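PDB 3D3Y: peptidase M16 C-terminal domain-containing protein from Enterococcus faecalis, which is of unknown function but is related to the M16 family of metallopeptidases and may bind a metal ion. Local coordinates for residues Q7-N13 with F223-E228; K82-W87 with Y376-L380. One frame throughout, in Å; residues are numbered along the deposited sequence.

Interaction 1: Q7-N13 with F223-E228; sequences QLVKGVN and FTPREE. With EDO (1,2-ethanediol), chain I.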
loop_
_atom_site.group_PDB
_atom_site.type_symbol
_atom_site.label_atom_id
_atom_site.label_comp_id
_atom_site.label_asym_id
_atom_site.label_seq_id
_atom_site.Cartn_x
_atom_site.Cartn_y
_atom_site.Cartn_z
ATOM N N GLN A 7 -7.797 -15.259 20.005
ATOM C CA GLN A 7 -9.103 -14.864 19.555
ATOM C C GLN A 7 -9.851 -14.059 20.630
ATOM O O GLN A 7 -10.172 -14.594 21.698
ATOM C CB GLN A 7 -9.899 -16.098 19.215
ATOM C CG GLN A 7 -11.113 -15.836 18.387
ATOM C CD GLN A 7 -11.672 -17.123 17.819
ATOM O OE1 GLN A 7 -11.635 -18.170 18.473
ATOM N NE2 GLN A 7 -12.163 -17.063 16.589
ATOM N N LEU A 8 -10.135 -12.795 20.330
ATOM C CA LEU A 8 -10.971 -11.946 21.189
ATOM C C LEU A 8 -12.410 -12.380 20.994
ATOM O O LEU A 8 -13.005 -12.951 21.917
ATOM C CB LEU A 8 -10.765 -10.462 20.862
ATOM C CG LEU A 8 -9.347 -9.975 21.153
ATOM C CD1 LEU A 8 -9.197 -8.493 20.796
ATOM C CD2 LEU A 8 -8.894 -10.250 22.581
ATOM N N VAL A 9 -12.946 -12.154 19.793
ATOM C CA VAL A 9 -14.131 -12.881 19.284
ATOM C C VAL A 9 -13.826 -13.422 17.881
ATOM O O VAL A 9 -12.839 -13.014 17.254
ATOM C CB VAL A 9 -15.408 -11.981 19.216
ATOM C CG1 VAL A 9 -15.829 -11.516 20.616
ATOM C CG2 VAL A 9 -15.200 -10.772 18.299
ATOM N N LYS A 10 -14.672 -14.310 17.367
ATOM C CA LYS A 10 -14.562 -14.752 15.949
ATOM C C LYS A 10 -14.312 -13.579 14.995
ATOM O O LYS A 10 -15.062 -12.604 15.021
ATOM C CB LYS A 10 -15.838 -15.479 15.510
ATOM C CG LYS A 10 -15.684 -16.339 14.260
ATOM C CD LYS A 10 -16.983 -17.149 13.928
ATOM C CE LYS A 10 -18.118 -16.221 13.412
ATOM N NZ LYS A 10 -19.197 -16.957 12.660
ATOM N N GLY A 11 -13.268 -13.685 14.162
ATOM C CA GLY A 11 -12.925 -12.648 13.212
ATOM C C GLY A 11 -12.071 -11.512 13.753
ATOM O O GLY A 11 -11.615 -10.643 12.996
ATOM N N VAL A 12 -11.870 -11.503 15.069
ATOM C CA VAL A 12 -11.093 -10.465 15.753
ATOM C C VAL A 12 -9.995 -11.097 16.606
ATOM O O VAL A 12 -10.255 -11.720 17.649
ATOM C CB VAL A 12 -11.988 -9.521 16.619
ATOM C CG1 VAL A 12 -11.124 -8.406 17.266
ATOM C CG2 VAL A 12 -13.101 -8.885 15.765
ATOM N N ASN A 13 -8.765 -10.916 16.152
ATOM C CA ASN A 13 -7.624 -11.576 16.771
ATOM C C ASN A 13 -6.575 -10.618 17.246
ATOM O O ASN A 13 -6.360 -9.562 16.639
ATOM C CB ASN A 13 -7.040 -12.585 15.788
ATOM C CG ASN A 13 -7.999 -13.709 15.518
ATOM O OD1 ASN A 13 -8.170 -14.581 16.360
ATOM N ND2 ASN A 13 -8.691 -13.660 14.374
ATOM N N PHE A 223 -16.193 -5.765 20.425
ATOM C CA PHE A 223 -16.394 -6.288 19.058
ATOM C C PHE A 223 -17.382 -7.409 19.089
ATOM O O PHE A 223 -17.315 -8.284 19.953
ATOM C CB PHE A 223 -15.094 -6.838 18.454
ATOM C CG PHE A 223 -14.089 -5.765 18.083
ATOM C CD1 PHE A 223 -14.287 -4.966 16.971
ATOM C CD2 PHE A 223 -12.968 -5.569 18.858
ATOM C CE1 PHE A 223 -13.359 -3.968 16.635
ATOM C CE2 PHE A 223 -12.054 -4.594 18.559
ATOM C CZ PHE A 223 -12.230 -3.791 17.434
ATOM N N THR A 224 -18.303 -7.405 18.149
ATOM C CA THR A 224 -19.174 -8.581 17.993
ATOM C C THR A 224 -18.481 -9.582 17.056
ATOM O O THR A 224 -17.595 -9.184 16.282
ATOM C CB THR A 224 -20.513 -8.162 17.402
ATOM O OG1 THR A 224 -20.268 -7.367 16.230
ATOM C CG2 THR A 224 -21.288 -7.314 18.426
ATOM N N PRO A 225 -18.879 -10.880 17.110
ATOM C CA PRO A 225 -18.283 -11.905 16.253
ATOM C C PRO A 225 -18.551 -11.598 14.800
ATOM O O PRO A 225 -19.561 -10.987 14.465
ATOM C CB PRO A 225 -19.031 -13.218 16.658
ATOM C CG PRO A 225 -19.627 -12.920 17.950
ATOM C CD PRO A 225 -19.912 -11.443 17.991
ATOM N N ARG A 226 -17.617 -11.959 13.939
ATOM C CA ARG A 226 -17.877 -11.899 12.499
ATOM C C ARG A 226 -17.085 -13.001 11.826
ATOM O O ARG A 226 -16.393 -13.761 12.499
ATOM C CB ARG A 226 -17.606 -10.491 11.904
ATOM C CG ARG A 226 -16.135 -10.126 11.682
ATOM C CD ARG A 226 -15.342 -9.744 12.961
ATOM N NE ARG A 226 -16.070 -8.888 13.903
ATOM C CZ ARG A 226 -16.242 -7.569 13.794
ATOM N NH1 ARG A 226 -15.739 -6.869 12.779
ATOM N NH2 ARG A 226 -16.939 -6.934 14.730
ATOM N N GLU A 227 -17.218 -13.109 10.512
ATOM C CA GLU A 227 -16.526 -14.136 9.734
ATOM C C GLU A 227 -15.022 -14.078 9.968
ATOM O O GLU A 227 -14.433 -12.995 10.034
ATOM C CB GLU A 227 -16.827 -13.955 8.243
ATOM C CG GLU A 227 -18.291 -14.151 7.882
ATOM C CD GLU A 227 -18.720 -15.612 7.898
ATOM O OE1 GLU A 227 -18.074 -16.428 8.608
ATOM O OE2 GLU A 227 -19.714 -15.954 7.206
ATOM N N GLU A 228 -14.412 -15.247 10.087
ATOM C CA GLU A 228 -12.966 -15.340 10.298
ATOM C C GLU A 228 -12.155 -15.231 8.985
ATOM O O GLU A 228 -11.069 -14.633 8.963
ATOM C CB GLU A 228 -12.642 -16.639 11.041
ATOM C CG GLU A 228 -11.201 -16.767 11.488
ATOM C CD GLU A 228 -10.865 -15.967 12.744
ATOM O OE1 GLU A 228 -11.619 -16.002 13.740
ATOM O OE2 GLU A 228 -9.805 -15.333 12.742
HETATM C C1 EDO I . -19.031 -4.875 16.023
HETATM O O1 EDO I . -17.896 -4.503 16.785
HETATM C C2 EDO I . -20.115 -3.830 16.202
HETATM O O2 EDO I . -21.275 -4.354 15.563
#
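Val12 sits between Phe223 and Arg226 on the tightly packed side of this contact between a beta hairpin and an irregular loop. Its CG1 lies over the face of the Phe223 ring, a CH-pi contact of 4.2 Å to the centroid, while CG2 covers one face of the Arg226 guanidinium, 3.5 Å from Arg226 NE. Val9 CG2 packs on Phe223 CB and Thr224 O. The arginine bends back at chi2 and chi3 (-76° and -42°), which brings NE and NH2 side-on to the carbonyl O of Thr224, each at 2.8 Å in the guanidinium plane; two bonds on one oxygen fix the rotation of the group. The backbones join where Arg226 N donates to Lys10 O in a nearly straight bond (171°). Gly11 is third in the type II turn Val9-Val12, where a CB would run into the preceding carbonyl O; Leu8 N and, weakly, Val9 N both bond Val12 O, a classic bulge.

On the partly exposed side the grip is polar but firm: Glu228 OE1 takes the Gly11 N-H at 2.9 Å from well above the carboxylate plane, and OE2 offers its syn lone pair to Asn13 ND2. Looser are the weak bond from Gln7 NE2 to Glu228 OE1 and exposed Lys10, whose NZ stays 4.2 Å from Glu227 OE1, too far for a salt bridge. Arg226 also bonds the carbonyls of Leu196 and Asp199, and Gly11 and Asn13 pair with Val201, so the loop after helix 211-219 is fastened where strand 12-18 runs beside strand 200-207.

Interaction 2: K82-W87 with Y376-L380; sequences KGNQHW and YLNEL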
loop_
_atom_site.group_PDB
_atom_site.type_symbol
_atom_site.label_atom_id
_atom_site.label_comp_id
_atom_site.label_asym_id
_atom_site.label_seq_id
_atom_site.Cartn_x
_atom_site.Cartn_y
_atom_site.Cartn_z
ATOM N N LYS A 82 -3.927 -3.717 -0.926
ATOM C CA LYS A 82 -2.943 -4.779 -1.096
ATOM C C LYS A 82 -3.629 -5.903 -1.805
ATOM O O LYS A 82 -4.520 -6.544 -1.237
ATOM C CB LYS A 82 -2.418 -5.294 0.252
ATOM C CG LYS A 82 -1.095 -6.122 0.158
ATOM C CD LYS A 82 0.057 -5.120 0.064
ATOM C CE LYS A 82 1.402 -5.753 0.120
ATOM N NZ LYS A 82 2.364 -4.643 -0.179
ATOM N N GLY A 83 -3.219 -6.161 -3.050
ATOM C CA GLY A 83 -3.846 -7.237 -3.805
ATOM C C GLY A 83 -5.336 -6.960 -3.906
ATOM O O GLY A 83 -5.743 -5.856 -4.313
ATOM N N ASN A 84 -6.141 -7.956 -3.559
ATOM C CA ASN A 84 -7.582 -7.803 -3.555
ATOM C C ASN A 84 -8.190 -7.332 -2.218
ATOM O O ASN A 84 -9.400 -7.437 -2.017
ATOM C CB ASN A 84 -8.248 -9.103 -3.986
ATOM C CG ASN A 84 -9.535 -8.853 -4.723
ATOM O OD1 ASN A 84 -9.584 -8.006 -5.646
ATOM N ND2 ASN A 84 -10.590 -9.550 -4.329
ATOM N N GLN A 85 -7.353 -6.807 -1.320
ATOM C CA GLN A 85 -7.797 -6.344 0.020
ATOM C C GLN A 85 -7.627 -4.839 0.147
ATOM O O GLN A 85 -6.791 -4.225 -0.528
ATOM C CB GLN A 85 -6.990 -7.043 1.121
ATOM C CG GLN A 85 -7.295 -8.522 1.247
ATOM C CD GLN A 85 -6.353 -9.257 2.183
ATOM O OE1 GLN A 85 -5.520 -8.650 2.859
ATOM N NE2 GLN A 85 -6.486 -10.588 2.229
ATOM N N HIS A 86 -8.453 -4.235 0.991
ATOM C CA HIS A 86 -8.303 -2.825 1.309
ATOM C C HIS A 86 -8.231 -2.786 2.844
ATOM O O HIS A 86 -9.044 -3.439 3.553
ATOM C CB HIS A 86 -9.485 -1.991 0.746
ATOM C CG HIS A 86 -9.255 -0.507 0.801
ATOM N ND1 HIS A 86 -9.639 0.267 1.874
ATOM C CD2 HIS A 86 -8.652 0.333 -0.072
ATOM C CE1 HIS A 86 -9.289 1.527 1.656
ATOM N NE2 HIS A 86 -8.685 1.593 0.478
ATOM N N TRP A 87 -7.220 -2.085 3.346
ATOM C CA TRP A 87 -6.888 -2.104 4.761
ATOM C C TRP A 87 -7.179 -0.719 5.364
ATOM O O TRP A 87 -6.818 0.296 4.790
ATOM C CB TRP A 87 -5.380 -2.414 4.932
ATOM C CG TRP A 87 -4.861 -3.766 4.405
ATOM C CD1 TRP A 87 -5.599 -4.854 3.978
ATOM C CD2 TRP A 87 -3.490 -4.166 4.353
ATOM N NE1 TRP A 87 -4.737 -5.900 3.620
ATOM C CE2 TRP A 87 -3.445 -5.495 3.851
ATOM C CE3 TRP A 87 -2.277 -3.521 4.692
ATOM C CZ2 TRP A 87 -2.238 -6.192 3.675
ATOM C CZ3 TRP A 87 -1.058 -4.223 4.507
ATOM C CH2 TRP A 87 -1.057 -5.543 3.996
ATOM N N TYR A 376 2.306 -8.890 9.722
ATOM C CA TYR A 376 0.995 -8.967 9.116
ATOM C C TYR A 376 0.978 -9.899 7.906
ATOM O O TYR A 376 0.129 -10.796 7.825
ATOM C CB TYR A 376 0.464 -7.574 8.782
ATOM C CG TYR A 376 -1.021 -7.573 8.517
ATOM C CD1 TYR A 376 -1.926 -7.636 9.557
ATOM C CD2 TYR A 376 -1.516 -7.517 7.213
ATOM C CE1 TYR A 376 -3.303 -7.649 9.324
ATOM C CE2 TYR A 376 -2.888 -7.530 6.964
ATOM C CZ TYR A 376 -3.777 -7.577 8.025
ATOM O OH TYR A 376 -5.133 -7.557 7.778
ATOM N N LEU A 377 1.923 -9.724 6.982
ATOM C CA LEU A 377 1.985 -10.603 5.815
ATOM C C LEU A 377 2.123 -12.034 6.228
ATOM O O LEU A 377 1.442 -12.900 5.692
ATOM C CB LEU A 377 3.126 -10.247 4.847
ATOM C CG LEU A 377 3.009 -8.893 4.152
ATOM C CD1 LEU A 377 4.136 -8.741 3.131
ATOM C CD2 LEU A 377 1.621 -8.712 3.499
ATOM N N ASN A 378 3.028 -12.273 7.173
ATOM C CA ASN A 378 3.253 -13.578 7.774
ATOM C C ASN A 378 1.994 -14.233 8.320
ATOM O O ASN A 378 1.809 -15.446 8.200
ATOM C CB ASN A 378 4.182 -13.375 8.942
ATOM C CG ASN A 378 5.306 -14.296 8.910
ATOM O OD1 ASN A 378 5.160 -15.450 9.301
ATOM N ND2 ASN A 378 6.467 -13.821 8.417
ATOM N N GLU A 379 1.164 -13.417 8.955
ATOM C CA GLU A 379 -0.110 -13.840 9.505
ATOM C C GLU A 379 -1.045 -14.267 8.380
ATOM O O GLU A 379 -1.676 -15.302 8.463
ATOM C CB GLU A 379 -0.737 -12.697 10.312
ATOM C CG GLU A 379 -2.180 -12.926 10.755
ATOM C CD GLU A 379 -2.324 -14.099 11.713
ATOM O OE1 GLU A 379 -1.314 -14.495 12.346
ATOM O OE2 GLU A 379 -3.465 -14.618 11.832
ATOM N N LEU A 380 -1.108 -13.470 7.322
ATOM C CA LEU A 380 -1.897 -13.821 6.143
ATOM C C LEU A 380 -1.402 -15.093 5.458
ATOM O O LEU A 380 -2.170 -16.024 5.203
ATOM C CB LEU A 380 -1.907 -12.657 5.150
ATOM C CG LEU A 380 -2.446 -11.339 5.700
ATOM C CD1 LEU A 380 -2.185 -10.213 4.732
ATOM C CD2 LEU A 380 -3.927 -11.419 6.018
#
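Tyr376 opens a T-shaped (edge-to-face) aromatic pair with Trp87, joining helix 368-380 to the type II' hairpin between strands 74-82 and 85-95, at the margin of the six-stranded mixed sheet. With CG anti to the backbone N (chi1 -164°), the tyrosine reaches from the helix and turns its CD2-CE2 edge to the indole face. The centroids of the Tyr376 ring and the Trp87 six-membered ring stand 4.9 Å apart and the planes are inclined at 72°; CE2 of Tyr376 is the nearest atom, 3.6 Å from Trp87 CZ2. Its OH reaches on to Asn32 ND2. Leu377, next along the helix, brings CD2 to the edge of the indole, 4.2 Å from Trp87 CH2, and loosely approaches Lys82 CE. One turn after Tyr376, Leu380 sets CD1 against both Trp87 CZ2 and Gln85 OE1.

Lys82 CB covers the indole face opposite Tyr376, holding the ring between the Lys82 side chain of strand 74-82 and the helix. Gln85 fixes its rotation: the amide also bonds Asn32 and Ala231, and Trp87 NE1 donates in the indole plane to a lone pair of Gln85 OE1, 3.0 Å away and nearly straight at 170°.

Both contacts involve the same six-stranded sheet, interaction 1 through strand 12-18 near one margin and interaction 2 through the hairpin at the other; their centres are about 17 Å apart. Interaction 1 is peripheral, about 24 Å from the centre of the chain, mixes buried and exposed residues, and buries 538 Å² by one backbone bond, a carboxylate gripped by several N-H groups, and valine packing on Phe223 and Arg226. Interaction 2 lies about 9 Å from that centre; none of its touching residues is exposed, and it buries 203 Å² through side chains, mainly aromatic and aliphatic, with no hydrogen bond between its segments. The segments come in the order 7-13, 82-87, 223-228, 376-380, so each contact spans part of the other.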